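PDB 6MZO: inactive Zymogen C11 Protease from Parabacteroides distasonis, which is probably the precursor of a clostripain-like cysteine peptidase that cleaves peptide bonds once activated. Local coordinates for residues Q95-V100 against S151-D156; G211-F216 against V302-T307; T244-K249 against D279-R284. All coordinates share one frame; numbering follows the deposited sequence.

Interaction 1 (Q95-V100 against S151-D156); sequences QIIDKV and SKYHFD
The hydroxyl of Tyr153 donates a hydrogen bond to the carboxylate of Asp98, with OH 2.8 Å from OD1. The phenol comes at OD1 from above the carboxylate plane, 51° out of it, while OD1 itself sits at the edge of the tyrosine ring, in its plane; ring and carboxylate are turned steeply against each other. Asp98 is exposed at the border of the contact, and its CB does not point straight at the loop. With CG anti to the carbonyl carbon (chi1 -70°), the carboxylate swings over to the phenol. Beneath this polar edge lies an apolar layer. Ile97 lays its CG2 methyl over one face of the Tyr153 ring, 3.6 Å from the centroid and 22° off the ring normal, a CH-pi contact displaced toward the CE1 and CZ side. The opposite face is covered from within the loop by Lys152, whose CG lies 3.7 Å above the plane, so the phenol is held between an isoleucine methyl and a lysine methylene. In this caspase-like α/β fold of clan CD, helix 90-103 packs on the central sheet, and residues 151-154 lead from helix 143-150 into strand 155-162; the contact therefore joins a covering helix to the entry of a core strand. The other branch of Ile97 goes deeper: CD1 is 3.8 Å from Tyr153 CE2 and reaches the edge of the Phe155 ring, near its plane, at 4.1 Å from CZ. Ile97 also touches Leu16 of strand 14-19, which places its side chain between the loop and the sheet. Thr94 and Gln101, both of helix 90-103, add further contacts to the tyrosine. Past the carboxylate, Lys152 NZ stays 6.8 Å from Asp98 OD2 and instead bonds Ala149 O.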
loop_
_atom_site.group_PDB
_atom_site.type_symbol
_atom_site.label_atom_id
_atom_site.label_comp_id
_atom_site.label_asym_id
_atom_site.label_seq_id
_atom_site.Cartn_x
_atom_site.Cartn_y
_atom_site.Cartn_z
ATOM N N GLN A 95 -4.875 -8.365 16.657
ATOM C CA GLN A 95 -5.517 -8.150 17.974
ATOM C C GLN A 95 -6.475 -6.938 17.915
ATOM O O GLN A 95 -7.633 -7.008 18.363
ATOM C CB GLN A 95 -4.484 -7.909 19.054
ATOM C CG GLN A 95 -5.133 -7.561 20.388
ATOM C CD GLN A 95 -4.118 -7.219 21.452
ATOM O OE1 GLN A 95 -2.953 -7.636 21.365
ATOM N NE2 GLN A 95 -4.546 -6.452 22.462
ATOM N N ILE A 96 -5.996 -5.842 17.321
ATOM C CA ILE A 96 -6.759 -4.619 17.194
ATOM C C ILE A 96 -7.914 -4.809 16.201
ATOM O O ILE A 96 -9.039 -4.382 16.467
ATOM C CB ILE A 96 -5.864 -3.448 16.718
ATOM C CG1 ILE A 96 -4.754 -3.155 17.758
ATOM C CG2 ILE A 96 -6.715 -2.210 16.443
ATOM C CD1 ILE A 96 -5.250 -2.825 19.224
ATOM N N ILE A 97 -7.631 -5.459 15.064
ATOM C CA ILE A 97 -8.713 -5.696 14.083
ATOM C C ILE A 97 -9.805 -6.542 14.758
ATOM O O ILE A 97 -11.030 -6.276 14.599
ATOM C CB ILE A 97 -8.174 -6.412 12.822
ATOM C CG1 ILE A 97 -7.334 -5.478 12.014
ATOM C CG2 ILE A 97 -9.355 -6.912 11.965
ATOM C CD1 ILE A 97 -6.506 -6.232 11.001
ATOM N N ASP A 98 -9.411 -7.586 15.506
ATOM C CA ASP A 98 -10.416 -8.403 16.145
ATOM C C ASP A 98 -11.270 -7.587 17.082
ATOM O O ASP A 98 -12.507 -7.778 17.144
ATOM C CB ASP A 98 -9.772 -9.569 16.941
ATOM C CG ASP A 98 -9.172 -10.612 16.039
ATOM O OD1 ASP A 98 -9.514 -10.675 14.854
ATOM O OD2 ASP A 98 -8.333 -11.400 16.520
ATOM N N LYS A 99 -10.610 -6.727 17.862
ATOM C CA LYS A 99 -11.372 -5.912 18.815
ATOM C C LYS A 99 -12.354 -4.974 18.085
ATOM O O LYS A 99 -13.528 -4.836 18.464
ATOM C CB LYS A 99 -10.420 -5.121 19.727
ATOM C CG LYS A 99 -11.152 -4.106 20.570
ATOM C CD LYS A 99 -10.323 -3.528 21.700
ATOM C CE LYS A 99 -11.226 -2.710 22.670
ATOM N NZ LYS A 99 -12.008 -3.633 23.527
ATOM N N VAL A 100 -11.868 -4.337 17.025
ATOM C CA VAL A 100 -12.735 -3.430 16.306
ATOM C C VAL A 100 -13.935 -4.160 15.691
ATOM O O VAL A 100 -15.032 -3.637 15.704
ATOM C CB VAL A 100 -11.889 -2.723 15.242
ATOM C CG1 VAL A 100 -12.761 -2.026 14.205
ATOM C CG2 VAL A 100 -10.917 -1.765 15.950
ATOM N N SER A 151 -4.860 -12.801 6.157
ATOM C CA SER A 151 -5.590 -13.719 5.285
ATOM C C SER A 151 -6.920 -14.220 5.893
ATOM O O SER A 151 -7.804 -14.610 5.133
ATOM C CB SER A 151 -4.716 -14.921 4.890
ATOM O OG SER A 151 -4.551 -15.760 6.014
ATOM N N LYS A 152 -7.085 -14.167 7.227
ATOM C CA LYS A 152 -8.329 -14.562 7.891
ATOM C C LYS A 152 -9.471 -13.539 7.831
ATOM O O LYS A 152 -10.572 -13.780 8.372
ATOM C CB LYS A 152 -8.052 -14.861 9.368
ATOM C CG LYS A 152 -7.503 -13.642 10.172
ATOM C CD LYS A 152 -7.116 -14.052 11.636
ATOM C CE LYS A 152 -5.799 -13.368 12.081
ATOM N NZ LYS A 152 -4.545 -14.007 11.501
ATOM N N TYR A 153 -9.194 -12.374 7.263
ATOM C CA TYR A 153 -10.214 -11.326 7.133
ATOM C C TYR A 153 -10.717 -11.129 5.731
ATOM O O TYR A 153 -10.141 -11.615 4.774
ATOM C CB TYR A 153 -9.680 -9.971 7.605
ATOM C CG TYR A 153 -9.147 -10.040 9.005
ATOM C CD1 TYR A 153 -10.003 -10.222 10.077
ATOM C CD2 TYR A 153 -7.790 -9.869 9.249
ATOM C CE1 TYR A 153 -9.525 -10.301 11.374
ATOM C CE2 TYR A 153 -7.296 -9.938 10.538
ATOM C CZ TYR A 153 -8.165 -10.148 11.596
ATOM O OH TYR A 153 -7.651 -10.214 12.873
ATOM N N HIS A 154 -11.809 -10.363 5.601
ATOM C CA HIS A 154 -12.103 -9.883 4.284
ATOM C C HIS A 154 -12.455 -8.416 4.316
ATOM O O HIS A 154 -13.475 -8.007 4.899
ATOM C CB HIS A 154 -13.246 -10.619 3.600
ATOM C CG HIS A 154 -13.277 -10.317 2.137
ATOM N ND1 HIS A 154 -12.465 -10.975 1.231
ATOM C CD2 HIS A 154 -13.906 -9.342 1.441
ATOM C CE1 HIS A 154 -12.644 -10.453 0.029
ATOM N NE2 HIS A 154 -13.528 -9.476 0.129
ATOM N N PHE A 155 -11.607 -7.633 3.668
ATOM C CA PHE A 155 -11.858 -6.210 3.643
ATOM C C PHE A 155 -12.359 -5.773 2.301
ATOM O O PHE A 155 -11.969 -6.332 1.295
ATOM C CB PHE A 155 -10.530 -5.449 3.893
ATOM C CG PHE A 155 -9.972 -5.723 5.242
ATOM C CD1 PHE A 155 -10.529 -5.112 6.337
ATOM C CD2 PHE A 155 -8.903 -6.594 5.399
ATOM C CE1 PHE A 155 -10.053 -5.364 7.651
ATOM C CE2 PHE A 155 -8.423 -6.836 6.671
ATOM C CZ PHE A 155 -9.003 -6.228 7.798
ATOM N N ASP A 156 -13.201 -4.761 2.270
ATOM C CA ASP A 156 -13.574 -4.217 0.936
ATOM C C ASP A 156 -12.374 -3.549 0.302
ATOM O O ASP A 156 -12.254 -3.553 -0.954
ATOM C CB ASP A 156 -14.717 -3.194 1.078
ATOM C CG ASP A 156 -16.063 -3.860 1.335
ATOM O OD1 ASP A 156 -16.143 -5.077 1.564
ATOM O OD2 ASP A 156 -17.099 -3.177 1.280
#

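Interaction 2 (G211-F216 against V302-T307); sequences GIATKF and VIYKAT
Tyr304 spreads its ring across Ala213 and Thr214, two consecutive residues of a helix, whose methyls both come obliquely from the same side of the ring plane. Ala213 packs against the CD2-CE2 half, its CB 3.5 Å from Tyr304 CD2. Thr214 takes the CE1-CZ half, where its CG2 lies 3.5 Å from Tyr304 CE1 and the two side chains cross at about a right angle. Having CG anti to its backbone N (chi1 177°) carries the tyrosine from the strand to the helix. Thr214 has turned its polar branch elsewhere: OG1 bonds back to Gly211 O at 2.9 Å, tilted 30° from the carbonyl plane, and this bond holds the rotation in which CG2 is turned to the ring. The same carbonyl also accepts from Lys215 N. A serine in place of Tyr304 would probably open a gap between strand and helix, leaving the methyls of Ala213 and Thr214 without their apolar cover. Val210 and Tyr217 of helix 209-220 extend the surface met by Tyr304. The helix lies against the end of the mixed sheet, where strand 302-307 is outermost and pairs antiparallel with strand 226-231, whose Val229 also touches Ala213.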
loop_
_atom_site.group_PDB
_atom_site.type_symbol
_atom_site.label_atom_id
_atom_site.label_comp_id
_atom_site.label_asym_id
_atom_site.label_seq_id
_atom_site.Cartn_x
_atom_site.Cartn_y
_atom_site.Cartn_z
ATOM N N GLY A 211 -12.627 6.995 -6.304
ATOM C CA GLY A 211 -12.661 8.316 -5.697
ATOM C C GLY A 211 -11.462 8.573 -4.827
ATOM O O GLY A 211 -10.865 9.630 -4.896
ATOM N N ILE A 212 -11.147 7.609 -3.963
ATOM C CA ILE A 212 -10.018 7.805 -3.069
ATOM C C ILE A 212 -8.706 8.065 -3.820
ATOM O O ILE A 212 -8.004 9.020 -3.507
ATOM C CB ILE A 212 -9.861 6.584 -2.137
ATOM C CG1 ILE A 212 -11.035 6.529 -1.150
ATOM C CG2 ILE A 212 -8.498 6.643 -1.381
ATOM C CD1 ILE A 212 -11.120 5.156 -0.426
ATOM N N ALA A 213 -8.485 7.267 -4.875
ATOM C CA ALA A 213 -7.247 7.448 -5.651
ATOM C C ALA A 213 -7.257 8.741 -6.468
ATOM O O ALA A 213 -6.239 9.432 -6.569
ATOM C CB ALA A 213 -7.066 6.245 -6.519
ATOM N N THR A 214 -8.429 9.092 -6.995
ATOM C CA THR A 214 -8.539 10.360 -7.749
ATOM C C THR A 214 -8.287 11.573 -6.842
ATOM O O THR A 214 -7.664 12.558 -7.273
ATOM C CB THR A 214 -9.876 10.535 -8.501
ATOM O OG1 THR A 214 -10.954 10.704 -7.565
ATOM C CG2 THR A 214 -10.138 9.333 -9.347
ATOM N N LYS A 215 -8.703 11.490 -5.576
ATOM C CA LYS A 215 -8.420 12.551 -4.642
ATOM C C LYS A 215 -6.963 12.665 -4.285
ATOM O O LYS A 215 -6.464 13.765 -4.109
ATOM C CB LYS A 215 -9.241 12.331 -3.368
ATOM C CG LYS A 215 -10.584 13.101 -3.401
ATOM C CD LYS A 215 -11.652 12.564 -4.390
ATOM C CE LYS A 215 -13.089 13.267 -4.204
ATOM N NZ LYS A 215 -13.454 13.123 -2.777
ATOM N N PHE A 216 -6.296 11.516 -4.163
ATOM C CA PHE A 216 -4.853 11.519 -3.958
ATOM C C PHE A 216 -4.120 12.253 -5.116
ATOM O O PHE A 216 -3.252 13.113 -4.862
ATOM C CB PHE A 216 -4.340 10.065 -3.850
ATOM C CG PHE A 216 -2.843 9.968 -3.639
ATOM C CD1 PHE A 216 -1.918 10.134 -4.706
ATOM C CD2 PHE A 216 -2.382 9.732 -2.377
ATOM C CE1 PHE A 216 -0.534 10.014 -4.482
ATOM C CE2 PHE A 216 -1.008 9.559 -2.116
ATOM C CZ PHE A 216 -0.073 9.726 -3.175
ATOM N N VAL A 302 -5.472 -3.292 -13.066
ATOM C CA VAL A 302 -5.147 -1.961 -12.555
ATOM C C VAL A 302 -6.319 -1.041 -13.014
ATOM O O VAL A 302 -6.342 -0.563 -14.194
ATOM C CB VAL A 302 -3.816 -1.498 -13.033
ATOM C CG1 VAL A 302 -3.528 -0.061 -12.467
ATOM C CG2 VAL A 302 -2.662 -2.452 -12.560
ATOM N N ILE A 303 -7.310 -0.826 -12.149
ATOM C CA ILE A 303 -8.543 -0.212 -12.601
ATOM C C ILE A 303 -8.486 1.291 -12.604
ATOM O O ILE A 303 -9.306 1.923 -13.299
ATOM C CB ILE A 303 -9.804 -0.675 -11.798
ATOM C CG1 ILE A 303 -9.666 -0.271 -10.314
ATOM C CG2 ILE A 303 -9.972 -2.180 -12.039
ATOM C CD1 ILE A 303 -11.054 -0.335 -9.611
ATOM N N TYR A 304 -7.510 1.853 -11.869
ATOM C CA TYR A 304 -7.261 3.288 -11.900
ATOM C C TYR A 304 -5.803 3.482 -11.638
ATOM O O TYR A 304 -5.239 2.796 -10.766
ATOM C CB TYR A 304 -8.111 4.012 -10.845
ATOM C CG TYR A 304 -7.806 5.507 -10.829
ATOM C CD1 TYR A 304 -8.456 6.388 -11.683
ATOM C CD2 TYR A 304 -6.777 5.993 -10.014
ATOM C CE1 TYR A 304 -8.148 7.724 -11.663
ATOM C CE2 TYR A 304 -6.431 7.360 -9.969
ATOM C CZ TYR A 304 -7.099 8.198 -10.832
ATOM O OH TYR A 304 -6.869 9.569 -10.848
ATOM N N LYS A 305 -5.166 4.407 -12.374
ATOM C CA LYS A 305 -3.793 4.808 -12.070
ATOM C C LYS A 305 -3.598 6.261 -12.459
ATOM O O LYS A 305 -4.260 6.796 -13.382
ATOM C CB LYS A 305 -2.786 3.935 -12.762
ATOM C CG LYS A 305 -2.759 4.156 -14.310
ATOM C CD LYS A 305 -1.579 3.372 -14.931
ATOM C CE LYS A 305 -1.527 3.688 -16.432
ATOM N NZ LYS A 305 -2.722 3.130 -17.036
ATOM N N ALA A 306 -2.740 6.949 -11.734
ATOM C CA ALA A 306 -2.436 8.312 -12.093
ATOM C C ALA A 306 -1.048 8.655 -11.621
ATOM O O ALA A 306 -0.575 8.177 -10.589
ATOM C CB ALA A 306 -3.457 9.287 -11.512
ATOM N N THR A 307 -0.383 9.530 -12.396
ATOM C CA THR A 307 0.910 10.020 -11.980
ATOM C C THR A 307 1.143 11.481 -12.413
ATOM O O THR A 307 0.651 11.943 -13.473
ATOM C CB THR A 307 2.060 9.162 -12.581
ATOM O OG1 THR A 307 3.313 9.658 -12.121
ATOM C CG2 THR A 307 2.029 9.228 -14.172
#

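Interaction 3 (T244-K249 against D279-R284); sequences TLFHDK and DDYVSR
Phe246 and Tyr281 supply the closest approach of this contact, with Phe246 CE1 3.7 Å from Tyr281 CE2. The tyrosine carbon comes in at the edge of the phenylalanine ring, near its plane, but the pair is neither a stack nor a T-shape: the centroids are 5.8 Å apart and the planes are inclined at 37°. Tyr281 has an extended chi1 (180°), which carries its ring out from the helix to Phe246. Val282 completes the apolar core by dividing its two methyls. CG2 meets Phe246 CE2 at 4.1 Å, whereas CG1 faces Leu245 CD2 at 3.9 Å, the valine crossing each partner at about a right angle. Leu245 also lays CD1 over a face of the Phe246 ring, 3.7 Å above its plane. All four residues are buried, and no hydrogen bond crosses between the segments.

The turn 246-249, by contrast, is the open side, with Asp248 exposed and Lys249 partly so. Lys249, which closes this type I turn, folds back, its NZ bonding Leu245 O at 2.7 Å and forming a salt bridge with Asp248. On the other segment, Arg284 NH2 meets Asp280 OD1 at 2.9 Å on the syn side, while Asp280 OD2 accepts from Gln263 N; none of these charges bridges the contact.

The contact joins the end of helix 235-246 to helix 278-283. Gln290 and Phe294 of helix 288-301 touch Leu245 and Val282 respectively, Leu254 of helix 251-255 packs on Tyr281, and Tyr357 of helix 351-357 meets the Phe246 ring and also touches Tyr281.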
loop_
_atom_site.group_PDB
_atom_site.type_symbol
_atom_site.label_atom_id
_atom_site.label_comp_id
_atom_site.label_asym_id
_atom_site.label_seq_id
_atom_site.Cartn_x
_atom_site.Cartn_y
_atom_site.Cartn_z
ATOM N N THR A 244 3.291 -17.163 -18.167
ATOM C CA THR A 244 3.633 -17.696 -19.508
ATOM C C THR A 244 4.966 -17.157 -20.013
ATOM O O THR A 244 5.684 -17.865 -20.744
ATOM C CB THR A 244 2.533 -17.407 -20.550
ATOM O OG1 THR A 244 2.435 -16.001 -20.787
ATOM C CG2 THR A 244 1.175 -17.897 -20.046
ATOM N N LEU A 245 5.376 -15.980 -19.536
ATOM C CA LEU A 245 6.634 -15.415 -19.988
ATOM C C LEU A 245 7.743 -15.566 -18.964
ATOM O O LEU A 245 8.909 -15.454 -19.330
ATOM C CB LEU A 245 6.483 -13.930 -20.389
ATOM C CG LEU A 245 6.198 -12.861 -19.305
ATOM C CD1 LEU A 245 7.334 -11.866 -19.189
ATOM C CD2 LEU A 245 4.921 -12.090 -19.575
ATOM N N PHE A 246 7.427 -15.842 -17.695
ATOM C CA PHE A 246 8.511 -15.938 -16.711
ATOM C C PHE A 246 8.945 -17.379 -16.420
ATOM O O PHE A 246 10.093 -17.618 -16.013
ATOM C CB PHE A 246 8.076 -15.261 -15.396
ATOM C CG PHE A 246 8.199 -13.793 -15.430
ATOM C CD1 PHE A 246 9.457 -13.207 -15.367
ATOM C CD2 PHE A 246 7.054 -12.979 -15.477
ATOM C CE1 PHE A 246 9.586 -11.829 -15.398
ATOM C CE2 PHE A 246 7.187 -11.594 -15.461
ATOM C CZ PHE A 246 8.455 -11.020 -15.422
ATOM N N HIS A 247 8.026 -18.322 -16.603
ATOM C CA HIS A 247 8.259 -19.669 -16.063
ATOM C C HIS A 247 9.362 -20.412 -16.820
ATOM O O HIS A 247 9.847 -21.473 -16.342
ATOM C CB HIS A 247 6.958 -20.498 -16.056
ATOM C CG HIS A 247 6.551 -21.007 -17.406
ATOM N ND1 HIS A 247 6.632 -20.248 -18.553
ATOM C CD2 HIS A 247 6.091 -22.215 -17.794
ATOM C CE1 HIS A 247 6.242 -20.963 -19.589
ATOM N NE2 HIS A 247 5.923 -22.168 -19.158
ATOM N N ASP A 248 9.792 -19.905 -17.982
ATOM C CA ASP A 248 10.811 -20.610 -18.749
ATOM C C ASP A 248 12.085 -19.788 -18.885
ATOM O O ASP A 248 12.965 -20.058 -19.753
ATOM C CB ASP A 248 10.263 -21.028 -20.130
ATOM C CG ASP A 248 9.941 -19.844 -21.042
ATOM O OD1 ASP A 248 9.824 -18.699 -20.565
ATOM O OD2 ASP A 248 9.840 -20.085 -22.272
ATOM N N LYS A 249 12.211 -18.785 -18.029
ATOM C CA LYS A 249 13.383 -17.881 -18.131
ATOM C C LYS A 249 14.426 -18.390 -17.125
ATOM O O LYS A 249 14.093 -18.573 -15.935
ATOM C CB LYS A 249 13.014 -16.410 -17.834
ATOM C CG LYS A 249 12.012 -15.757 -18.851
ATOM C CD LYS A 249 12.689 -15.724 -20.217
ATOM C CE LYS A 249 11.708 -15.231 -21.323
ATOM N NZ LYS A 249 10.436 -16.045 -21.538
ATOM N N ASP A 279 5.359 -2.977 -16.413
ATOM C CA ASP A 279 5.163 -3.109 -17.835
ATOM C C ASP A 279 6.481 -2.987 -18.574
ATOM O O ASP A 279 6.757 -3.756 -19.419
ATOM C CB ASP A 279 4.123 -2.087 -18.325
ATOM C CG ASP A 279 3.846 -2.168 -19.813
ATOM O OD1 ASP A 279 4.709 -1.861 -20.580
ATOM O OD2 ASP A 279 2.739 -2.500 -20.168
ATOM N N ASP A 280 7.284 -2.012 -18.208
ATOM C CA ASP A 280 8.564 -1.812 -18.827
ATOM C C ASP A 280 9.418 -3.085 -18.720
ATOM O O ASP A 280 9.943 -3.536 -19.681
ATOM C CB ASP A 280 9.257 -0.611 -18.215
ATOM C CG ASP A 280 10.401 -0.077 -19.061
ATOM O OD1 ASP A 280 10.512 -0.457 -20.198
ATOM O OD2 ASP A 280 11.150 0.716 -18.539
ATOM N N TYR A 281 9.506 -3.644 -17.533
ATOM C CA TYR A 281 10.268 -4.863 -17.334
ATOM C C TYR A 281 9.738 -5.993 -18.199
ATOM O O TYR A 281 10.460 -6.622 -18.907
ATOM C CB TYR A 281 10.228 -5.275 -15.876
ATOM C CG TYR A 281 10.979 -6.532 -15.544
ATOM C CD1 TYR A 281 12.244 -6.737 -16.015
ATOM C CD2 TYR A 281 10.421 -7.487 -14.746
ATOM C CE1 TYR A 281 12.933 -7.888 -15.705
ATOM C CE2 TYR A 281 11.098 -8.631 -14.422
ATOM C CZ TYR A 281 12.355 -8.815 -14.909
ATOM O OH TYR A 281 13.031 -9.939 -14.601
ATOM N N VAL A 282 8.455 -6.249 -18.103
ATOM C CA VAL A 282 7.850 -7.321 -18.891
ATOM C C VAL A 282 8.073 -7.122 -20.387
ATOM O O VAL A 282 8.365 -8.103 -21.120
ATOM C CB VAL A 282 6.265 -7.435 -18.561
ATOM C CG1 VAL A 282 5.565 -8.234 -19.646
ATOM C CG2 VAL A 282 6.080 -8.075 -17.212
ATOM N N SER A 283 8.060 -5.869 -20.854
ATOM C CA SER A 283 8.291 -5.619 -22.279
ATOM C C SER A 283 9.705 -6.068 -22.763
ATOM O O SER A 283 9.914 -6.307 -23.956
ATOM C CB SER A 283 8.074 -4.108 -22.610
ATOM O OG SER A 283 9.247 -3.373 -22.238
ATOM N N ARG A 284 10.649 -6.241 -21.832
ATOM C CA ARG A 284 12.004 -6.717 -22.155
ATOM C C ARG A 284 12.121 -8.220 -22.291
ATOM O O ARG A 284 13.104 -8.729 -22.831
ATOM C CB ARG A 284 13.024 -6.310 -21.087
ATOM C CG ARG A 284 13.039 -4.857 -20.687
ATOM C CD ARG A 284 13.054 -4.002 -21.874
ATOM N NE ARG A 284 12.700 -2.623 -21.552
ATOM C CZ ARG A 284 13.447 -1.566 -21.870
ATOM N NH1 ARG A 284 14.616 -1.742 -22.540
ATOM N NH2 ARG A 284 13.038 -0.353 -21.527
#

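How the interactions relate
From the N terminus, interaction 1 comes first, closing a loop of 50 residues between helix 90-103 and the entry to strand 155-162. It is complete before interaction 2 opens at 211-216, so these two lie in series. Interaction 2 spans 85 residues, returning at edge strand 302-307, and interaction 3 is nested inside that loop, closing 29 residues between 244-249 and 279-284. Interactions 1 and 2 both reach the nine-stranded mixed sheet, at different strands, with centres about 25 Å apart. Interaction 3 instead ties helices together, its centre about 26 Å from that of interaction 2 and about 35 Å from that of interaction 1. None touches another.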